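Local coordinates for protein NAD_Gly3P_dh, NAD-dependent glycerol-3-phosphate dehydrogenase (PDB 5OCM) that probably reduces imines to amines as an NADPH-dependent oxidoreductase, binding the cofactor in a Rossmann-type domain, at residues Val88-Thr93 / Thr113-Ala118. Sequence-based numbering, arbitrary orientation.
Sequences VLVNLT and TYLDGA. With NAP (NADP nicotinamide-adenine-dinucleotide phosphate), chain G.
Asn91 divides its buried amide between two jobs: ND2 donates to Tyr114 OH across the strands (3.1 Å), while OD1 takes two donors from Thr93. The Tyr114 oxygen lies in the Asn91 amide plane, only 9° out of it. Thr93 OG1 approaches OD1 in the carbonyl plane, whereas Thr93 N reaches it from above that plane at 3.0 Å, closing an Asx turn that begins on the last residue of strand 88-91. Leu89, Asn91, Tyr114 and Asp116 project from one face of the sheet; on it, with Asn91 CG anti to the backbone N (chi1 -177°), the amide lies beside the Tyr114 hydroxyl. There Leu89 CG sits in plane at the ring edge, with Leu89 CD2 3.8 Å from Tyr114 CD1, and Tyr114 OH makes a weak 2.6 Å bond to Asp116 OD2. The backbones pair in parallel, their axes 20° apart: Leu89 N to Thr113 O, Leu115 N to Leu89 O, Asn91 N to Leu115 O and Gly117 N to Asn91 O all fall at 2.9–3.0 Å. Leu92 CD2 packs 3.6 Å from Gly117 CA, where a beta carbon would clash. Helix 97-109 completes this right-handed Rossmann beta-alpha-beta crossover and covers Tyr114. An alanine at Asn91 would probably leave Tyr114 OH without its amide donor and Thr93 N and OG1 without their shared acceptor, though Val67 N would still hold OG1. Since Thr93 belongs to the NADP pocket, its CG2 3.8 Å from the cofactor's O3D, the amide's bonds link the sheet interior to the cofactor-binding loop.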
loop_
_atom_site.group_PDB
_atom_site.type_symbol
_atom_site.label_atom_id
_atom_site.label_comp_id
_atom_site.label_asym_id
_atom_site.label_seq_id
_atom_site.Cartn_x
_atom_site.Cartn_y
_atom_site.Cartn_z
ATOM N N VAL A 88 33.027 -14.754 4.600
ATOM C CA VAL A 88 31.590 -14.809 4.733
ATOM C C VAL A 88 31.004 -14.178 3.477
ATOM O O VAL A 88 31.361 -13.060 3.134
ATOM C CB VAL A 88 31.117 -14.151 6.013
ATOM C CG1 VAL A 88 29.602 -14.002 6.017
ATOM C CG2 VAL A 88 31.685 -14.919 7.231
ATOM N N LEU A 89 30.177 -14.940 2.786
ATOM C CA LEU A 89 29.587 -14.533 1.541
ATOM C C LEU A 89 28.160 -14.076 1.843
ATOM O O LEU A 89 27.398 -14.813 2.496
ATOM C CB LEU A 89 29.552 -15.703 0.580
ATOM C CG LEU A 89 28.813 -15.546 -0.722
ATOM C CD1 LEU A 89 29.438 -14.462 -1.563
ATOM C CD2 LEU A 89 28.739 -16.879 -1.480
ATOM N N VAL A 90 27.803 -12.888 1.350
ATOM C CA VAL A 90 26.492 -12.295 1.574
ATOM C C VAL A 90 25.884 -12.018 0.205
ATOM O O VAL A 90 26.466 -11.271 -0.598
ATOM C CB VAL A 90 26.595 -10.967 2.345
ATOM C CG1 VAL A 90 25.218 -10.280 2.480
ATOM C CG2 VAL A 90 27.273 -11.178 3.717
ATOM N N ASN A 91 24.753 -12.653 -0.105
ATOM C CA ASN A 91 24.132 -12.516 -1.414
ATOM C C ASN A 91 22.875 -11.693 -1.297
ATOM O O ASN A 91 21.942 -12.089 -0.606
ATOM C CB ASN A 91 23.822 -13.899 -1.962
ATOM C CG ASN A 91 23.220 -13.866 -3.368
ATOM O OD1 ASN A 91 23.209 -12.826 -4.049
ATOM N ND2 ASN A 91 22.827 -15.071 -3.840
ATOM N N LEU A 92 22.897 -10.523 -1.910
ATOM C CA LEU A 92 21.783 -9.563 -1.892
ATOM C C LEU A 92 21.086 -9.484 -3.254
ATOM O O LEU A 92 20.280 -8.561 -3.539
ATOM C CB LEU A 92 22.274 -8.181 -1.440
ATOM C CG LEU A 92 22.867 -8.110 -0.021
ATOM C CD1 LEU A 92 23.305 -6.697 0.338
ATOM C CD2 LEU A 92 21.905 -8.692 0.993
ATOM N N THR A 93 21.383 -10.448 -4.133
ATOM C CA THR A 93 20.722 -10.520 -5.439
ATOM C C THR A 93 19.270 -11.016 -5.279
ATOM O O THR A 93 19.038 -11.930 -4.527
ATOM C CB THR A 93 21.517 -11.495 -6.342
ATOM O OG1 THR A 93 22.881 -11.014 -6.407
ATOM C CG2 THR A 93 20.937 -11.593 -7.705
ATOM N N THR A 113 30.805 -19.790 4.687
ATOM C CA THR A 113 29.669 -19.338 5.512
ATOM C C THR A 113 28.860 -18.343 4.685
ATOM O O THR A 113 29.441 -17.501 3.957
ATOM C CB THR A 113 29.988 -18.928 6.992
ATOM O OG1 THR A 113 29.508 -17.591 7.400
ATOM C CG2 THR A 113 31.258 -19.387 7.501
ATOM N N TYR A 114 27.549 -18.495 4.698
ATOM C CA TYR A 114 26.683 -17.871 3.696
ATOM C C TYR A 114 25.465 -17.227 4.349
ATOM O O TYR A 114 24.751 -17.884 5.116
ATOM C CB TYR A 114 26.205 -18.927 2.719
ATOM C CG TYR A 114 25.328 -18.412 1.638
ATOM C CD1 TYR A 114 25.777 -17.473 0.744
ATOM C CD2 TYR A 114 24.038 -18.897 1.469
ATOM C CE1 TYR A 114 24.966 -16.997 -0.269
ATOM C CE2 TYR A 114 23.195 -18.421 0.436
ATOM C CZ TYR A 114 23.638 -17.464 -0.404
ATOM O OH TYR A 114 22.861 -17.004 -1.429
ATOM N N LEU A 115 25.230 -15.948 4.039
ATOM C CA LEU A 115 24.024 -15.244 4.431
ATOM C C LEU A 115 23.315 -14.825 3.169
ATOM O O LEU A 115 23.940 -14.322 2.224
ATOM C CB LEU A 115 24.367 -14.009 5.242
ATOM C CG LEU A 115 24.916 -14.281 6.662
ATOM C CD1 LEU A 115 25.402 -12.999 7.292
ATOM C CD2 LEU A 115 23.853 -14.964 7.555
ATOM N N ASP A 116 22.003 -15.047 3.129
ATOM C CA ASP A 116 21.210 -14.682 1.983
ATOM C C ASP A 116 20.312 -13.560 2.419
ATOM O O ASP A 116 19.535 -13.744 3.388
ATOM C CB ASP A 116 20.408 -15.894 1.470
ATOM C CG ASP A 116 19.878 -15.664 0.075
ATOM O OD1 ASP A 116 18.918 -14.853 -0.098
ATOM O OD2 ASP A 116 20.408 -16.270 -0.904
ATOM N N GLY A 117 20.353 -12.422 1.754
ATOM C CA GLY A 117 19.609 -11.236 2.164
ATOM C C GLY A 117 18.776 -10.588 1.082
ATOM O O GLY A 117 18.914 -10.895 -0.088
ATOM N N ALA A 118 17.881 -9.716 1.507
ATOM C CA ALA A 118 16.998 -8.989 0.627
ATOM C C ALA A 118 17.036 -7.529 0.978
ATOM O O ALA A 118 16.956 -7.167 2.165
ATOM C CB ALA A 118 15.613 -9.501 0.711
HETATM P PA NAP G . 21.439 -3.292 -12.562
HETATM O O1A NAP G . 21.674 -1.783 -12.539
HETATM O O2A NAP G . 20.771 -3.692 -13.797
HETATM O O5B NAP G . 22.820 -4.139 -12.344
HETATM C C5B NAP G . 22.885 -5.504 -12.743
HETATM C C4B NAP G . 24.260 -5.927 -12.287
HETATM O O4B NAP G . 24.460 -7.319 -12.449
HETATM C C3B NAP G . 25.438 -5.211 -13.021
HETATM O O3B NAP G . 26.532 -4.931 -12.116
HETATM C C2B NAP G . 25.835 -6.288 -14.052
HETATM O O2B NAP G . 27.152 -6.131 -14.612
HETATM C C1B NAP G . 25.668 -7.532 -13.224
HETATM N N9A NAP G . 25.561 -8.749 -14.006
HETATM C C8A NAP G . 24.554 -9.165 -14.781
HETATM N N7A NAP G . 24.819 -10.343 -15.329
HETATM C C5A NAP G . 26.047 -10.687 -14.892
HETATM C C6A NAP G . 26.933 -11.821 -15.084
HETATM N N6A NAP G . 26.539 -12.873 -15.901
HETATM N N1A NAP G . 28.167 -11.774 -14.535
HETATM C C2A NAP G . 28.567 -10.755 -13.744
HETATM N N3A NAP G . 27.798 -9.677 -13.487
HETATM C C4A NAP G . 26.558 -9.638 -14.037
HETATM O O3 NAP G . 20.515 -3.835 -11.401
HETATM P PN NAP G . 20.440 -3.174 -9.898
HETATM O O1N NAP G . 19.295 -2.246 -9.840
HETATM O O2N NAP G . 21.852 -2.886 -9.362
HETATM O O5D NAP G . 19.883 -4.535 -9.229
HETATM C C5D NAP G . 20.828 -5.513 -8.786
HETATM C C4D NAP G . 20.074 -6.478 -7.894
HETATM O O4D NAP G . 19.555 -5.719 -6.721
HETATM C C3D NAP G . 18.916 -7.157 -8.654
HETATM O O3D NAP G . 18.771 -8.528 -8.241
HETATM C C2D NAP G . 17.732 -6.304 -8.168
HETATM O O2D NAP G . 16.437 -6.921 -8.242
HETATM C C1D NAP G . 18.179 -5.989 -6.716
HETATM N N1N NAP G . 17.533 -4.821 -6.151
HETATM C C2N NAP G . 17.614 -3.646 -6.743
HETATM C C3N NAP G . 16.959 -2.522 -6.207
HETATM C C7N NAP G . 16.948 -1.191 -6.859
HETATM O O7N NAP G . 16.196 -0.346 -6.328
HETATM N N7N NAP G . 17.670 -0.962 -7.920
HETATM C C4N NAP G . 16.265 -2.647 -4.992
HETATM C C5N NAP G . 16.300 -3.882 -4.351
HETATM C C6N NAP G . 16.947 -4.940 -4.966
HETATM P P2B NAP G . 27.359 -5.175 -15.884
HETATM O O1X NAP G . 27.446 -3.790 -15.334
HETATM O O2X NAP G . 28.596 -5.785 -16.451
HETATM O O3X NAP G . 26.206 -5.524 -16.828
HETATM O O HOH W 1 19.433 -13.042 -1.936
#